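Local coordinates for protein predicted ATPase of the ABC class (Vibrio vulnificus, PDB 5D6A) that probably hydrolyses ATP, as expected of an ABC-class ATPase, and binds the non-hydrolysable ATP analogue AMP-PNP, at residues F233-V241 against V251-G259; V207-R218 against D289-D297. All coordinates share one frame; numbering follows the deposited sequence.

Contact 1. Residues F233-V241 against V251-G259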
loop_
_atom_site.group_PDB
_atom_site.type_symbol
_atom_site.label_atom_id
_atom_site.label_comp_id
_atom_site.label_asym_id
_atom_site.label_seq_id
_atom_site.Cartn_x
_atom_site.Cartn_y
_atom_site.Cartn_z
ATOM N N PHE A 233 18.959 -8.061 -22.449
ATOM C CA PHE A 233 18.118 -7.414 -23.443
ATOM C C PHE A 233 18.843 -7.149 -24.760
ATOM O O PHE A 233 20.011 -6.758 -24.774
ATOM C CB PHE A 233 17.579 -6.095 -22.889
ATOM C CG PHE A 233 16.655 -5.380 -23.827
ATOM C CD1 PHE A 233 15.293 -5.653 -23.824
ATOM C CD2 PHE A 233 17.145 -4.437 -24.717
ATOM C CE1 PHE A 233 14.438 -4.995 -24.688
ATOM C CE2 PHE A 233 16.296 -3.777 -25.586
ATOM C CZ PHE A 233 14.940 -4.056 -25.571
ATOM N N THR A 234 18.129 -7.374 -25.859
ATOM C CA THR A 234 18.639 -7.114 -27.197
ATOM C C THR A 234 17.506 -6.510 -28.008
ATOM O O THR A 234 16.376 -6.994 -27.962
ATOM C CB THR A 234 19.139 -8.385 -27.904
ATOM O OG1 THR A 234 20.209 -8.966 -27.152
ATOM C CG2 THR A 234 19.635 -8.053 -29.316
ATOM N N ALA A 235 17.813 -5.449 -28.745
ATOM C CA ALA A 235 16.816 -4.771 -29.552
ATOM C C ALA A 235 16.758 -5.353 -30.957
ATOM O O ALA A 235 17.764 -5.845 -31.472
ATOM C CB ALA A 235 17.128 -3.285 -29.620
ATOM N N PRO A 236 15.568 -5.318 -31.576
ATOM C CA PRO A 236 15.451 -5.785 -32.950
ATOM C C PRO A 236 15.997 -4.702 -33.874
ATOM O O PRO A 236 15.641 -3.531 -33.721
ATOM C CB PRO A 236 13.943 -5.978 -33.132
ATOM C CG PRO A 236 13.308 -5.062 -32.141
ATOM C CD PRO A 236 14.271 -4.909 -31.002
ATOM N N GLU A 237 16.864 -5.085 -34.811
ATOM C CA GLU A 237 17.485 -4.122 -35.732
ATOM C C GLU A 237 16.489 -3.127 -36.313
ATOM O O GLU A 237 16.797 -1.946 -36.462
ATOM C CB GLU A 237 18.214 -4.840 -36.876
ATOM C CG GLU A 237 19.422 -5.659 -36.439
ATOM C CD GLU A 237 20.218 -6.216 -37.610
ATOM O OE1 GLU A 237 19.878 -5.910 -38.777
ATOM O OE2 GLU A 237 21.195 -6.958 -37.362
ATOM N N SER A 238 15.296 -3.612 -36.630
ATOM C CA SER A 238 14.248 -2.780 -37.205
ATOM C C SER A 238 13.940 -1.546 -36.360
ATOM O O SER A 238 13.524 -0.514 -36.888
ATOM C CB SER A 238 12.974 -3.608 -37.378
ATOM O OG SER A 238 11.933 -2.833 -37.942
ATOM N N LEU A 239 14.159 -1.655 -35.053
ATOM C CA LEU A 239 13.862 -0.564 -34.135
ATOM C C LEU A 239 15.090 -0.215 -33.279
ATOM O O LEU A 239 14.969 0.293 -32.164
ATOM C CB LEU A 239 12.680 -0.990 -33.261
ATOM C CG LEU A 239 11.885 0.071 -32.517
ATOM C CD1 LEU A 239 11.308 1.087 -33.490
ATOM C CD2 LEU A 239 10.774 -0.597 -31.721
ATOM N N GLN A 240 16.272 -0.468 -33.835
ATOM C CA GLN A 240 17.547 -0.224 -33.157
ATOM C C GLN A 240 18.096 1.176 -33.421
ATOM O O GLN A 240 17.984 1.701 -34.532
ATOM C CB GLN A 240 18.567 -1.265 -33.644
ATOM C CG GLN A 240 20.019 -1.041 -33.238
ATOM C CD GLN A 240 20.961 -2.018 -33.934
ATOM O OE1 GLN A 240 20.607 -3.172 -34.179
ATOM N NE2 GLN A 240 22.167 -1.556 -34.259
ATOM N N VAL A 241 18.691 1.772 -32.390
ATOM C CA VAL A 241 19.326 3.088 -32.499
ATOM C C VAL A 241 20.633 3.045 -31.723
ATOM O O VAL A 241 20.811 2.201 -30.845
ATOM C CB VAL A 241 18.448 4.237 -31.963
ATOM C CG1 VAL A 241 17.127 4.292 -32.715
ATOM C CG2 VAL A 241 18.217 4.096 -30.465
ATOM N N VAL A 251 26.846 3.476 -27.828
ATOM C CA VAL A 251 26.040 2.434 -27.187
ATOM C C VAL A 251 24.809 2.134 -28.038
ATOM O O VAL A 251 24.009 3.025 -28.328
ATOM C CB VAL A 251 25.599 2.825 -25.754
ATOM C CG1 VAL A 251 26.811 3.002 -24.855
ATOM C CG2 VAL A 251 24.748 4.089 -25.757
ATOM N N THR A 252 24.671 0.873 -28.441
ATOM C CA THR A 252 23.548 0.438 -29.263
ATOM C C THR A 252 22.460 -0.185 -28.395
ATOM O O THR A 252 22.755 -0.915 -27.447
ATOM C CB THR A 252 24.009 -0.578 -30.325
ATOM O OG1 THR A 252 24.986 0.033 -31.179
ATOM C CG2 THR A 252 22.835 -1.056 -31.169
ATOM N N GLY A 253 21.205 0.108 -28.722
ATOM C CA GLY A 253 20.074 -0.426 -27.971
ATOM C C GLY A 253 18.729 -0.122 -28.601
ATOM O O GLY A 253 18.652 0.383 -29.723
ATOM N N LEU A 254 17.663 -0.441 -27.871
ATOM C CA LEU A 254 16.303 -0.196 -28.332
ATOM C C LEU A 254 15.949 1.274 -28.211
ATOM O O LEU A 254 16.037 1.853 -27.128
ATOM C CB LEU A 254 15.299 -0.994 -27.501
ATOM C CG LEU A 254 13.828 -0.666 -27.779
ATOM C CD1 LEU A 254 13.459 -1.057 -29.201
ATOM C CD2 LEU A 254 12.910 -1.349 -26.777
ATOM N N GLY A 255 15.533 1.869 -29.322
ATOM C CA GLY A 255 15.122 3.259 -29.340
ATOM C C GLY A 255 13.620 3.322 -29.493
ATOM O O GLY A 255 13.088 2.938 -30.530
ATOM N N ILE A 256 12.933 3.782 -28.451
ATOM C CA ILE A 256 11.479 3.909 -28.485
ATOM C C ILE A 256 11.139 5.310 -28.977
ATOM O O ILE A 256 11.264 6.280 -28.228
ATOM C CB ILE A 256 10.852 3.645 -27.103
ATOM C CG1 ILE A 256 11.140 2.201 -26.679
ATOM C CG2 ILE A 256 9.348 3.888 -27.143
ATOM C CD1 ILE A 256 10.639 1.840 -25.299
ATOM N N PRO A 257 10.696 5.424 -30.239
ATOM C CA PRO A 257 10.402 6.742 -30.791
ATOM C C PRO A 257 9.168 7.399 -30.191
ATOM O O PRO A 257 8.404 6.751 -29.479
ATOM C CB PRO A 257 10.175 6.451 -32.277
ATOM C CG PRO A 257 9.652 5.059 -32.305
ATOM C CD PRO A 257 10.299 4.340 -31.158
ATOM N N LYS A 258 8.989 8.683 -30.484
ATOM C CA LYS A 258 7.832 9.425 -30.001
ATOM C C LYS A 258 6.549 8.836 -30.570
ATOM O O LYS A 258 6.577 8.039 -31.509
ATOM C CB LYS A 258 7.932 10.899 -30.393
ATOM C CG LYS A 258 9.067 11.662 -29.731
ATOM C CD LYS A 258 9.091 13.097 -30.231
ATOM C CE LYS A 258 10.196 13.914 -29.582
ATOM N NZ LYS A 258 10.256 15.294 -30.143
ATOM N N GLY A 259 5.423 9.239 -29.998
ATOM C CA GLY A 259 4.126 8.747 -30.431
ATOM C C GLY A 259 3.662 7.599 -29.563
ATOM O O GLY A 259 4.120 7.439 -28.435
#
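Val241 and Gly253 face each other near the open end of a beta hairpin, strands 240-245 and 249-257, at one border of a four-stranded antiparallel sheet. They form a hydrogen-bonded pair: Val241 N reaches Gly253 O at 3.0 Å, almost straight at 178°, and Gly253 N returns a bond of equal length to Val241 O. One step on, Gly255 N donates to Leu239 O over 3.3 Å. Glycine suits position 255 because CG2 of Val241 rests on Gly255 CA, where a side chain would meet that methyl.

Leu254 carries the apolar packing. Its CB meets the edge of the Phe233 ring at CE2 (3.5 Å) and the small CB of Ala235 (3.6 Å). CG anti to the backbone N (chi1 172°) sends CD2 to Phe233 CZ and CD1 to Leu239 CD2. Ile423 of strand 421-425 touches both leucines, so this apolar patch joins the hairpin to the neighbouring mixed sheet. The turn before the strand is fixed by Leu239 N bonding back to Pro236 O. On the other border of the contact, Thr252 OG1 is bonded to Thr242 OG1, and its CG2 lies against the Gln240 side chain, 3.5 Å from CG.

Contact 2. Residues V207-R218 against D289-D297. With ANP (phosphoaminophosphonic acid-adenylate ester), chain C.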
loop_
_atom_site.group_PDB
_atom_site.type_symbol
_atom_site.label_atom_id
_atom_site.label_comp_id
_atom_site.label_asym_id
_atom_site.label_seq_id
_atom_site.Cartn_x
_atom_site.Cartn_y
_atom_site.Cartn_z
ATOM N N VAL A 207 11.652 8.791 -26.806
ATOM C CA VAL A 207 11.132 9.061 -25.457
ATOM C C VAL A 207 11.799 8.155 -24.425
ATOM O O VAL A 207 11.675 8.385 -23.225
ATOM C CB VAL A 207 9.599 8.905 -25.361
ATOM C CG1 VAL A 207 8.922 9.929 -26.247
ATOM C CG2 VAL A 207 9.151 7.496 -25.725
ATOM N N SER A 208 12.499 7.126 -24.903
ATOM C CA SER A 208 13.201 6.194 -24.024
ATOM C C SER A 208 14.232 5.396 -24.821
ATOM O O SER A 208 14.110 5.246 -26.037
ATOM C CB SER A 208 12.211 5.246 -23.339
ATOM O OG SER A 208 12.863 4.432 -22.378
ATOM N N PHE A 209 15.244 4.888 -24.123
ATOM C CA PHE A 209 16.311 4.115 -24.748
ATOM C C PHE A 209 16.799 2.987 -23.839
ATOM O O PHE A 209 17.291 3.240 -22.741
ATOM C CB PHE A 209 17.478 5.033 -25.105
ATOM C CG PHE A 209 18.691 4.307 -25.611
ATOM C CD1 PHE A 209 18.783 3.920 -26.941
ATOM C CD2 PHE A 209 19.751 4.023 -24.760
ATOM C CE1 PHE A 209 19.903 3.255 -27.410
ATOM C CE2 PHE A 209 20.873 3.360 -25.223
ATOM C CZ PHE A 209 20.951 2.974 -26.550
ATOM N N VAL A 210 16.666 1.748 -24.314
ATOM C CA VAL A 210 17.098 0.568 -23.565
ATOM C C VAL A 210 18.325 -0.033 -24.243
ATOM O O VAL A 210 18.210 -0.733 -25.250
ATOM C CB VAL A 210 15.987 -0.499 -23.488
ATOM C CG1 VAL A 210 16.449 -1.696 -22.672
ATOM C CG2 VAL A 210 14.723 0.090 -22.884
ATOM N N ALA A 211 19.496 0.241 -23.682
ATOM C CA ALA A 211 20.754 -0.251 -24.234
ATOM C C ALA A 211 20.828 -1.779 -24.266
ATOM O O ALA A 211 20.301 -2.454 -23.381
ATOM C CB ALA A 211 21.921 0.305 -23.427
ATOM N N ASN A 212 21.475 -2.318 -25.297
ATOM C CA ASN A 212 21.668 -3.764 -25.398
ATOM C C ASN A 212 22.630 -4.214 -24.307
ATOM O O ASN A 212 23.646 -3.564 -24.060
ATOM C CB ASN A 212 22.208 -4.170 -26.776
ATOM C CG ASN A 212 21.161 -4.076 -27.873
ATOM O OD1 ASN A 212 19.965 -3.969 -27.605
ATOM N ND2 ASN A 212 21.609 -4.141 -29.120
ATOM N N GLY A 213 22.304 -5.326 -23.656
ATOM C CA GLY A 213 23.123 -5.853 -22.572
ATOM C C GLY A 213 22.563 -5.480 -21.210
ATOM O O GLY A 213 23.163 -5.794 -20.179
ATOM N N SER A 214 21.412 -4.808 -21.202
ATOM C CA SER A 214 20.774 -4.407 -19.956
ATOM C C SER A 214 20.102 -5.600 -19.295
ATOM O O SER A 214 19.679 -6.540 -19.969
ATOM C CB SER A 214 19.710 -3.329 -20.212
ATOM O OG SER A 214 20.272 -2.146 -20.746
ATOM N N ILE A 215 20.016 -5.555 -17.970
ATOM C CA ILE A 215 19.340 -6.585 -17.197
ATOM C C ILE A 215 18.120 -5.904 -16.584
ATOM O O ILE A 215 18.236 -5.122 -15.638
ATOM C CB ILE A 215 20.257 -7.203 -16.129
ATOM C CG1 ILE A 215 21.474 -7.841 -16.803
ATOM C CG2 ILE A 215 19.506 -8.254 -15.327
ATOM C CD1 ILE A 215 22.432 -8.515 -15.844
ATOM N N LEU A 216 16.952 -6.201 -17.149
ATOM C CA LEU A 216 15.693 -5.585 -16.729
ATOM C C LEU A 216 15.032 -6.197 -15.478
ATOM O O LEU A 216 14.675 -5.463 -14.559
ATOM C CB LEU A 216 14.700 -5.602 -17.899
ATOM C CG LEU A 216 15.227 -5.057 -19.234
ATOM C CD1 LEU A 216 14.155 -5.133 -20.309
ATOM C CD2 LEU A 216 15.736 -3.636 -19.086
ATOM N N PRO A 217 14.872 -7.536 -15.429
ATOM C CA PRO A 217 14.203 -8.135 -14.266
ATOM C C PRO A 217 14.968 -7.990 -12.954
ATOM O O PRO A 217 16.202 -8.033 -12.950
ATOM C CB PRO A 217 14.115 -9.615 -14.645
ATOM C CG PRO A 217 15.291 -9.832 -15.524
ATOM C CD PRO A 217 15.400 -8.571 -16.337
ATOM N N ARG A 218 14.227 -7.828 -11.854
ATOM C CA ARG A 218 14.822 -7.692 -10.530
ATOM C C ARG A 218 14.828 -9.073 -9.885
ATOM O O ARG A 218 14.208 -9.996 -10.410
ATOM C CB ARG A 218 14.036 -6.698 -9.665
ATOM C CG ARG A 218 13.588 -5.421 -10.374
ATOM C CD ARG A 218 14.627 -4.860 -11.340
ATOM N NE ARG A 218 15.891 -4.496 -10.716
ATOM C CZ ARG A 218 17.004 -4.212 -11.390
ATOM N NH1 ARG A 218 17.031 -4.285 -12.718
ATOM N NH2 ARG A 218 18.108 -3.882 -10.735
ATOM N N ASP A 289 23.831 -2.156 -11.784
ATOM C CA ASP A 289 22.410 -2.268 -11.475
ATOM C C ASP A 289 21.630 -2.986 -12.568
ATOM O O ASP A 289 20.595 -3.596 -12.294
ATOM C CB ASP A 289 21.803 -0.881 -11.297
ATOM C CG ASP A 289 20.311 -0.929 -11.066
ATOM O OD1 ASP A 289 19.867 -1.624 -10.129
ATOM O OD2 ASP A 289 19.577 -0.259 -11.819
ATOM N N GLY A 290 22.116 -2.885 -13.804
ATOM C CA GLY A 290 21.459 -3.504 -14.949
ATOM C C GLY A 290 20.648 -2.506 -15.760
ATOM O O GLY A 290 20.332 -2.762 -16.923
ATOM N N ARG A 291 20.316 -1.367 -15.151
ATOM C CA ARG A 291 19.528 -0.326 -15.814
ATOM C C ARG A 291 20.292 0.992 -15.988
ATOM O O ARG A 291 19.742 1.952 -16.530
ATOM C CB ARG A 291 18.259 -0.058 -14.999
ATOM C CG ARG A 291 17.335 -1.258 -14.868
ATOM C CD ARG A 291 16.272 -1.040 -13.802
ATOM N NE ARG A 291 16.868 -0.959 -12.466
ATOM C CZ ARG A 291 16.184 -0.829 -11.331
ATOM N NH1 ARG A 291 14.856 -0.765 -11.336
ATOM N NH2 ARG A 291 16.840 -0.772 -10.176
ATOM N N GLU A 292 21.552 1.039 -15.551
ATOM C CA GLU A 292 22.336 2.287 -15.634
ATOM C C GLU A 292 22.561 2.832 -17.054
ATOM O O GLU A 292 23.128 3.908 -17.215
ATOM C CB GLU A 292 23.683 2.185 -14.887
ATOM C CG GLU A 292 24.748 1.260 -15.480
ATOM C CD GLU A 292 24.496 -0.216 -15.240
ATOM O OE1 GLU A 292 23.357 -0.599 -14.891
ATOM O OE2 GLU A 292 25.454 -0.999 -15.405
ATOM N N TYR A 293 22.151 2.087 -18.077
ATOM C CA TYR A 293 22.269 2.584 -19.445
ATOM C C TYR A 293 20.907 2.612 -20.128
ATOM O O TYR A 293 20.795 2.443 -21.345
ATOM C CB TYR A 293 23.323 1.814 -20.246
ATOM C CG TYR A 293 24.729 2.189 -19.841
ATOM C CD1 TYR A 293 25.305 3.370 -20.300
ATOM C CD2 TYR A 293 25.482 1.374 -19.000
ATOM C CE1 TYR A 293 26.590 3.733 -19.934
ATOM C CE2 TYR A 293 26.772 1.726 -18.630
ATOM C CZ TYR A 293 27.320 2.908 -19.098
ATOM O OH TYR A 293 28.601 3.269 -18.740
ATOM N N ILE A 294 19.876 2.840 -19.316
ATOM C CA ILE A 294 18.512 2.976 -19.798
ATOM C C ILE A 294 18.058 4.368 -19.381
ATOM O O ILE A 294 18.170 4.732 -18.213
ATOM C CB ILE A 294 17.549 1.941 -19.182
ATOM C CG1 ILE A 294 18.088 0.517 -19.354
ATOM C CG2 ILE A 294 16.175 2.058 -19.828
ATOM C CD1 ILE A 294 17.192 -0.552 -18.762
ATOM N N VAL A 295 17.571 5.150 -20.340
ATOM C CA VAL A 295 17.086 6.498 -20.058
ATOM C C VAL A 295 15.673 6.679 -20.602
ATOM O O VAL A 295 15.286 6.044 -21.584
ATOM C CB VAL A 295 18.013 7.588 -20.643
ATOM C CG1 VAL A 295 19.351 7.591 -19.920
ATOM C CG2 VAL A 295 18.199 7.399 -22.142
ATOM N N THR A 296 14.909 7.546 -19.950
ATOM C CA THR A 296 13.538 7.819 -20.346
ATOM C C THR A 296 13.203 9.280 -20.068
ATOM O O THR A 296 13.802 9.916 -19.204
ATOM C CB THR A 296 12.549 6.922 -19.572
ATOM O OG1 THR A 296 12.883 5.544 -19.774
ATOM C CG2 THR A 296 11.118 7.158 -20.024
ATOM N N ASP A 297 12.254 9.807 -20.831
ATOM C CA ASP A 297 11.790 11.166 -20.653
ATOM C C ASP A 297 11.588 11.409 -19.152
ATOM O O ASP A 297 10.856 10.671 -18.495
ATOM C CB ASP A 297 10.480 11.344 -21.423
ATOM C CG ASP A 297 9.925 12.741 -21.335
ATOM O OD1 ASP A 297 10.293 13.503 -20.412
ATOM O OD2 ASP A 297 9.096 13.069 -22.197
HETATM P PG ANP C . 2.111 -7.826 -17.393
HETATM O O1G ANP C . 2.654 -6.552 -17.992
HETATM O O2G ANP C . 1.440 -7.627 -16.052
HETATM O O3G ANP C . 1.312 -8.634 -18.386
HETATM P PB ANP C . 4.099 -10.054 -18.089
HETATM O O1B ANP C . 4.453 -9.447 -19.413
HETATM O O2B ANP C . 3.046 -11.138 -18.075
HETATM N N3B ANP C . 3.539 -8.777 -17.022
HETATM P PA ANP C . 6.297 -10.035 -16.321
HETATM O O1A ANP C . 7.421 -9.200 -16.874
HETATM O O2A ANP C . 5.335 -9.408 -15.344
HETATM O O3A ANP C . 5.469 -10.692 -17.534
HETATM O "O5'" ANP C . 6.919 -11.331 -15.610
HETATM C "C5'" ANP C . 7.850 -12.157 -16.294
HETATM C "C4'" ANP C . 8.693 -12.931 -15.290
HETATM O "O4'" ANP C . 9.916 -13.318 -15.921
HETATM C "C3'" ANP C . 9.075 -12.113 -14.065
HETATM O "O3'" ANP C . 9.084 -12.946 -12.897
HETATM C "C2'" ANP C . 10.461 -11.592 -14.376
HETATM O "O2'" ANP C . 11.268 -11.491 -13.198
HETATM C "C1'" ANP C . 11.023 -12.601 -15.372
HETATM N N9 ANP C . 11.783 -11.941 -16.461
HETATM C C8 ANP C . 11.401 -10.860 -17.176
HETATM N N7 ANP C . 12.354 -10.534 -18.087
HETATM C C5 ANP C . 13.361 -11.416 -17.962
HETATM C C6 ANP C . 14.671 -11.646 -18.612
HETATM N N6 ANP C . 15.100 -10.839 -19.609
HETATM N N1 ANP C . 15.422 -12.686 -18.179
HETATM C C2 ANP C . 15.007 -13.501 -17.185
HETATM N N3 ANP C . 13.825 -13.341 -16.555
HETATM C C4 ANP C . 12.977 -12.339 -16.892
HETATM O O HOH W 1 21.486 -0.783 -18.605
#
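Arg218 and Arg291 lay their guanidinium groups flat on each other, centres 3.5 Å apart and planes 18° apart, with the carboxylate of Asp289 bonded to both. Arg291 grips that carboxylate side-on, NE to OD2 and NH2 to OD1, whereas Arg218 NH2 forms a salt bridge to OD1 at 2.9 Å, the guanidinium and carboxylate planes turned 45° apart, and also donates to Asp289 O, nearly straight (170°). The Arg218 chain, bent at chi2 and chi3, brings its guanidinium there, and NH1 bonds Leu216 O. Arg291 NH1 forms a salt bridge with Asp224 OD1, Arg218 NH2 also donates to the main-chain O of Asp224, and Gln123 NE2 reaches Asp289 OD1; the Asp289 carboxylate probably offsets the like charges.

Ile215 N bonds Gly290 O, and glycine suits position 290 because a side chain there would run into Ile215 O. A water ties Ser214 OG, Gly290 O and Tyr293 N together beside the type II turn Ala211-Ser214. Pro217 lies over the adenine of the AMP-PNP, CG 3.5 Å from C5.

The segments then pair as antiparallel strands. Phe209 N donates to Val295 O at 2.8 Å and Val295 N to Phe209 O at 3.1 Å. Ser208 OG and Thr296 OG1, 2.8 Å apart, share a hydrogen bond; Thr296 OG1 also bonds Ile278 O. On the same face Val210 CG2 meets Ile294 CG2, and Leu216 CD2 crosses to Ile294 CD1.

Helix 271-280 packs on this face through Ser208 and Leu216, helix 181-199 touches Tyr293, and strand 249-257 pairs with strand 206-211 along the border away from strand 294-296.

In the fold
Contact 1 and contact 2, with centres about 11 Å apart, are the two outer seams of one antiparallel sheet, ordered 240-245, 249-257, 206-211, 294-296. The inner seam joins them: Leu254 N lies 2.7 Å from Val210 O, a probable hydrogen bond, and Asn212 OD1, 2.8 Å from Ala235 N, probably anchors the residues before the hairpin. Both contacts approach the AMP-PNP. Contact 2 touches its adenine through Pro217, while the Phe233 side chain of contact 1 is about 6 Å from the nucleotide. The backbone amides of Gly270 and Lys271, in a probable Walker A loop, and the main-chain O of Asp336 of the second subunit also bind the nucleotide.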